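PDB 2Y0H: probable porin from Pseudomonas aeruginosa, which probably acts as an outer-membrane porin, letting small solutes pass through a closed beta-barrel embedded in the membrane. Local coordinates for residues A[108-113]-A[127-132]; A[131-136]-A[149-154]. All blocks are in the same frame, centred on the assembly; numbering follows the deposited sequence.

Interaction 1 of 2, residues A[108-113]-A[127-132]; sequences VGILMP and PQTFDG
G109 and G132 exchange two backbone hydrogen bonds, and L111 and F130 exchange two more, joining the corner at G109-I110 and the residue after it, L111, to the start of strand 129-137. G109 N reaches G132 O at 2.9 Å, and G132 N returns to G109 O at 3.0 Å. In the second pair L111 N meets F130 O at 2.7 Å, less straight (148° at the hydrogen) than F130 N to L111 O. F130 O also receives the CA-H of I110, a weaker contact at 3.4 Å. G109 has a phi of 140°, where a beta carbon would press on the preceding carbonyl oxygen. L111 CG stands beside its own backbone N (chi1 -59°), and CD1 lies 3.6 Å from G132 C, over a residue without a side chain. On the same face P113 CD approaches F130 CD1 obliquely at 3.6 Å. The opposite face brings I110 CG1 against T129 CB, and M112 CE rests 3.7 Å from P127 CG. The amide of Q128 and D131 OD2 find partners outside the two segments: Q128 OE1 in D121 N, Q128 NE2 in T281 and S153, D131 OD2 in R154. I110 O is hydrogen-bonded to T96 OG1. The chain thus leaves the barrel wall at the corner and heads inward, while four backbone bonds keep these peptide groups paired and apolar side chains pack around them.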
loop_
_atom_site.group_PDB
_atom_site.type_symbol
_atom_site.label_atom_id
_atom_site.label_comp_id
_atom_site.label_asym_id
_atom_site.label_seq_id
_atom_site.Cartn_x
_atom_site.Cartn_y
_atom_site.Cartn_z
ATOM N N VAL A 108 -17.969 -10.065 -2.683
ATOM C CA VAL A 108 -18.024 -10.641 -1.350
ATOM C C VAL A 108 -17.064 -11.819 -1.260
ATOM O O VAL A 108 -17.212 -12.793 -1.989
ATOM C CB VAL A 108 -19.455 -11.105 -0.971
ATOM C CG1 VAL A 108 -19.499 -11.524 0.507
ATOM C CG2 VAL A 108 -20.471 -10.005 -1.239
ATOM N N GLY A 109 -16.079 -11.720 -0.371
ATOM C CA GLY A 109 -15.137 -12.801 -0.155
ATOM C C GLY A 109 -13.735 -12.272 0.041
ATOM O O GLY A 109 -13.522 -11.292 0.754
ATOM N N ILE A 110 -12.764 -12.912 -0.593
ATOM C CA ILE A 110 -11.389 -12.445 -0.479
ATOM C C ILE A 110 -11.188 -11.140 -1.263
ATOM O O ILE A 110 -11.671 -10.984 -2.380
ATOM C CB ILE A 110 -10.381 -13.528 -0.907
ATOM C CG1 ILE A 110 -9.011 -13.253 -0.286
ATOM C CG2 ILE A 110 -10.330 -13.682 -2.446
ATOM C CD1 ILE A 110 -8.018 -14.375 -0.495
ATOM N N LEU A 111 -10.492 -10.191 -0.651
ATOM C CA LEU A 111 -10.320 -8.877 -1.246
ATOM C C LEU A 111 -8.909 -8.373 -1.049
ATOM O O LEU A 111 -8.235 -8.732 -0.076
ATOM C CB LEU A 111 -11.265 -7.884 -0.577
ATOM C CG LEU A 111 -12.757 -8.185 -0.638
ATOM C CD1 LEU A 111 -13.511 -7.188 0.245
ATOM C CD2 LEU A 111 -13.200 -8.075 -2.082
ATOM N N MET A 112 -8.477 -7.528 -1.977
ATOM C CA MET A 112 -7.249 -6.760 -1.822
ATOM C C MET A 112 -7.563 -5.288 -1.994
ATOM O O MET A 112 -7.338 -4.736 -3.058
ATOM C CB MET A 112 -6.216 -7.185 -2.864
ATOM C CG MET A 112 -5.689 -8.568 -2.637
ATOM S SD MET A 112 -4.579 -9.042 -3.958
ATOM C CE MET A 112 -4.713 -10.817 -3.884
ATOM N N PRO A 113 -8.110 -4.652 -0.945
ATOM C CA PRO A 113 -8.431 -3.222 -1.001
ATOM C C PRO A 113 -7.177 -2.374 -1.185
ATOM O O PRO A 113 -6.142 -2.674 -0.594
ATOM C CB PRO A 113 -9.012 -2.921 0.393
ATOM C CG PRO A 113 -9.185 -4.227 1.065
ATOM C CD PRO A 113 -8.313 -5.227 0.395
ATOM N N PRO A 127 0.750 -10.789 -1.403
ATOM C CA PRO A 127 -0.136 -9.700 -0.996
ATOM C C PRO A 127 -0.874 -10.061 0.276
ATOM O O PRO A 127 -1.272 -11.212 0.461
ATOM C CB PRO A 127 -1.130 -9.609 -2.152
ATOM C CG PRO A 127 -1.156 -11.001 -2.723
ATOM C CD PRO A 127 0.246 -11.522 -2.578
ATOM N N GLN A 128 -1.039 -9.079 1.154
ATOM C CA GLN A 128 -1.972 -9.187 2.262
ATOM C C GLN A 128 -3.386 -9.255 1.680
ATOM O O GLN A 128 -3.685 -8.575 0.703
ATOM C CB GLN A 128 -1.843 -7.952 3.152
ATOM C CG GLN A 128 -2.976 -7.728 4.128
ATOM C CD GLN A 128 -2.802 -6.423 4.927
ATOM O OE1 GLN A 128 -2.301 -5.425 4.406
ATOM N NE2 GLN A 128 -3.198 -6.441 6.191
ATOM N N THR A 129 -4.255 -10.066 2.269
ATOM C CA THR A 129 -5.647 -10.106 1.823
ATOM C C THR A 129 -6.591 -9.843 2.980
ATOM O O THR A 129 -6.215 -9.965 4.147
ATOM C CB THR A 129 -6.022 -11.470 1.206
ATOM O OG1 THR A 129 -5.906 -12.489 2.200
ATOM C CG2 THR A 129 -5.111 -11.811 0.022
ATOM N N PHE A 130 -7.824 -9.480 2.649
ATOM C CA PHE A 130 -8.871 -9.289 3.645
ATOM C C PHE A 130 -10.078 -10.123 3.202
ATOM O O PHE A 130 -10.246 -10.387 2.010
ATOM C CB PHE A 130 -9.278 -7.808 3.730
ATOM C CG PHE A 130 -8.240 -6.910 4.362
ATOM C CD1 PHE A 130 -7.174 -6.415 3.616
ATOM C CD2 PHE A 130 -8.344 -6.545 5.701
ATOM C CE1 PHE A 130 -6.223 -5.608 4.198
ATOM C CE2 PHE A 130 -7.395 -5.722 6.284
ATOM C CZ PHE A 130 -6.331 -5.252 5.531
ATOM N N ASP A 131 -10.911 -10.548 4.151
ATOM C CA ASP A 131 -12.242 -11.033 3.794
ATOM C C ASP A 131 -13.227 -9.931 4.127
ATOM O O ASP A 131 -13.162 -9.340 5.208
ATOM C CB ASP A 131 -12.623 -12.301 4.553
ATOM C CG ASP A 131 -11.731 -13.478 4.211
ATOM O OD1 ASP A 131 -11.131 -13.478 3.118
ATOM O OD2 ASP A 131 -11.635 -14.404 5.041
ATOM N N GLY A 132 -14.130 -9.651 3.194
ATOM C CA GLY A 132 -15.153 -8.654 3.415
ATOM C C GLY A 132 -16.146 -8.531 2.283
ATOM O O GLY A 132 -16.256 -9.390 1.400
#

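Interaction 2 of 2, residues A[131-136]-A[149-154]; sequences DGALLT and QLWKSR
D131 O takes W151 N at 2.7 Å in an almost straight bond (179° at the hydrogen) and, weakly, K152 N as well. Two residues thus face one, a classic beta bulge in the hairpin of adjacent barrel-wall strands 129-137 and 143-154. D131 N donates to K152 O, and beyond the bulge A133 and Q149 form a regular antiparallel hydrogen-bonded pair, 2.8 Å both from A133 N to Q149 O and from Q149 N to A133 O. Among charged groups, D131 OD2 forms a short salt bridge with R154 NH1 (2.5 Å); the nitrogen comes from above the carboxylate, 36° out of its plane. K152 lays CG and CD beside D131. The aromatic contact is CH-pi: G132 CA sits over one face of the W151 six-membered ring, 3.4 Å from its centroid. W151 NE1 bonds Q149 OE1 at 2.7 Å, which helps set the ring's orientation; the same amide uses NE2 to bond N179 OD1. The indole also touches a bound detergent, probably on the lipid-facing side. A beta carbon on G132 would clash with Q149 O and L150 CD2. Backbone bonds and the D131-R154 salt bridge therefore hold the bulge, while the W151 ring packs flat on G132 next to it.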
loop_
_atom_site.group_PDB
_atom_site.type_symbol
_atom_site.label_atom_id
_atom_site.label_comp_id
_atom_site.label_asym_id
_atom_site.label_seq_id
_atom_site.Cartn_x
_atom_site.Cartn_y
_atom_site.Cartn_z
ATOM N N ASP A 131 -10.911 -10.548 4.151
ATOM C CA ASP A 131 -12.242 -11.033 3.794
ATOM C C ASP A 131 -13.227 -9.931 4.127
ATOM O O ASP A 131 -13.162 -9.340 5.208
ATOM C CB ASP A 131 -12.623 -12.301 4.553
ATOM C CG ASP A 131 -11.731 -13.478 4.211
ATOM O OD1 ASP A 131 -11.131 -13.478 3.118
ATOM O OD2 ASP A 131 -11.635 -14.404 5.041
ATOM N N GLY A 132 -14.130 -9.651 3.194
ATOM C CA GLY A 132 -15.153 -8.654 3.415
ATOM C C GLY A 132 -16.146 -8.531 2.283
ATOM O O GLY A 132 -16.256 -9.390 1.400
ATOM N N ALA A 133 -16.898 -7.447 2.325
ATOM C CA ALA A 133 -17.831 -7.126 1.264
ATOM C C ALA A 133 -17.566 -5.681 0.846
ATOM O O ALA A 133 -17.485 -4.790 1.695
ATOM C CB ALA A 133 -19.255 -7.313 1.743
ATOM N N LEU A 134 -17.402 -5.467 -0.457
ATOM C CA LEU A 134 -17.036 -4.162 -1.004
ATOM C C LEU A 134 -17.964 -3.766 -2.157
ATOM O O LEU A 134 -18.067 -4.475 -3.166
ATOM C CB LEU A 134 -15.583 -4.193 -1.512
ATOM C CG LEU A 134 -14.907 -2.880 -1.924
ATOM C CD1 LEU A 134 -14.961 -1.867 -0.802
ATOM C CD2 LEU A 134 -13.450 -3.140 -2.342
ATOM N N LEU A 135 -18.623 -2.625 -2.004
ATOM C CA LEU A 135 -19.548 -2.110 -3.011
ATOM C C LEU A 135 -18.911 -0.879 -3.625
ATOM O O LEU A 135 -18.488 0.015 -2.902
ATOM C CB LEU A 135 -20.881 -1.745 -2.344
ATOM C CG LEU A 135 -22.178 -1.382 -3.090
ATOM C CD1 LEU A 135 -22.160 0.068 -3.549
ATOM C CD2 LEU A 135 -22.505 -2.333 -4.248
ATOM N N THR A 136 -18.798 -0.849 -4.951
ATOM C CA THR A 136 -18.267 0.324 -5.650
ATOM C C THR A 136 -19.279 0.760 -6.701
ATOM O O THR A 136 -19.901 -0.070 -7.361
ATOM C CB THR A 136 -16.908 0.049 -6.340
ATOM O OG1 THR A 136 -17.086 -0.913 -7.388
ATOM C CG2 THR A 136 -15.896 -0.502 -5.354
ATOM N N GLN A 149 -17.179 -3.518 4.181
ATOM C CA GLN A 149 -16.878 -3.991 5.504
ATOM C C GLN A 149 -15.878 -5.118 5.371
ATOM O O GLN A 149 -16.079 -6.042 4.582
ATOM C CB GLN A 149 -18.148 -4.478 6.189
ATOM C CG GLN A 149 -17.974 -4.831 7.666
ATOM C CD GLN A 149 -19.260 -5.383 8.264
ATOM O OE1 GLN A 149 -19.628 -6.518 7.991
ATOM N NE2 GLN A 149 -19.960 -4.567 9.054
ATOM N N LEU A 150 -14.798 -5.036 6.136
ATOM C CA LEU A 150 -13.809 -6.117 6.200
ATOM C C LEU A 150 -13.945 -6.840 7.538
ATOM O O LEU A 150 -14.147 -6.190 8.583
ATOM C CB LEU A 150 -12.392 -5.552 6.043
ATOM C CG LEU A 150 -12.180 -4.554 4.902
ATOM C CD1 LEU A 150 -10.735 -4.108 4.898
ATOM C CD2 LEU A 150 -12.564 -5.173 3.547
ATOM N N TRP A 151 -13.835 -8.170 7.505
ATOM C CA TRP A 151 -14.054 -8.989 8.694
ATOM C C TRP A 151 -12.757 -9.621 9.178
ATOM O O TRP A 151 -12.593 -9.876 10.371
ATOM C CB TRP A 151 -15.098 -10.081 8.443
ATOM C CG TRP A 151 -16.251 -9.621 7.616
ATOM C CD1 TRP A 151 -17.070 -8.558 7.871
ATOM C CD2 TRP A 151 -16.723 -10.209 6.396
ATOM N NE1 TRP A 151 -18.016 -8.442 6.877
ATOM C CE2 TRP A 151 -17.822 -9.440 5.959
ATOM C CE3 TRP A 151 -16.316 -11.304 5.627
ATOM C CZ2 TRP A 151 -18.516 -9.726 4.788
ATOM C CZ3 TRP A 151 -17.017 -11.592 4.467
ATOM C CH2 TRP A 151 -18.104 -10.809 4.062
ATOM N N LYS A 152 -11.833 -9.882 8.259
ATOM C CA LYS A 152 -10.531 -10.420 8.658
ATOM C C LYS A 152 -9.374 -10.056 7.755
ATOM O O LYS A 152 -9.540 -9.832 6.560
ATOM C CB LYS A 152 -10.562 -11.939 8.862
ATOM C CG LYS A 152 -11.446 -12.714 7.918
ATOM C CD LYS A 152 -11.153 -14.210 8.027
ATOM C CE LYS A 152 -11.207 -14.695 9.473
ATOM N NZ LYS A 152 -12.578 -14.611 10.048
ATOM N N SER A 153 -8.198 -10.030 8.367
ATOM C CA SER A 153 -6.949 -9.724 7.707
ATOM C C SER A 153 -6.094 -10.990 7.696
ATOM O O SER A 153 -6.001 -11.671 8.714
ATOM C CB SER A 153 -6.229 -8.608 8.475
ATOM O OG SER A 153 -4.921 -8.374 7.962
ATOM N N ARG A 154 -5.481 -11.297 6.551
ATOM C CA ARG A 154 -4.593 -12.464 6.407
ATOM C C ARG A 154 -3.212 -12.103 5.889
ATOM O O ARG A 154 -3.096 -11.504 4.813
ATOM C CB ARG A 154 -5.173 -13.473 5.420
ATOM C CG ARG A 154 -6.272 -14.319 5.991
ATOM C CD ARG A 154 -6.550 -15.542 5.134
ATOM N NE ARG A 154 -7.437 -16.451 5.861
ATOM C CZ ARG A 154 -8.755 -16.306 5.892
ATOM N NH1 ARG A 154 -9.310 -15.309 5.214
ATOM N NH2 ARG A 154 -9.515 -17.153 6.579
#

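From the N terminus, strand 104-108 reaches the corner at G109-I110 and the chain continues into 111-115. It then runs through 118-119 and a loop back to 127-132, where interaction 1 closes that excursion. Strand 129-137 goes on and turns into strand 143-154, and interaction 2 closes this hairpin. The two loops follow one another, neither nesting nor crossing, and meet at the shared residues D131 and G132. The first part of strand 129-137 offers alternate residues to its two sides, F130 and G132 to one, D131 and A133 to the other. T129 O to R154 N (2.8 Å) and F130 on L150 also join 129-137 to 143-154. Together the interactions tie the inward excursion 109-115 to this pair of barrel strands.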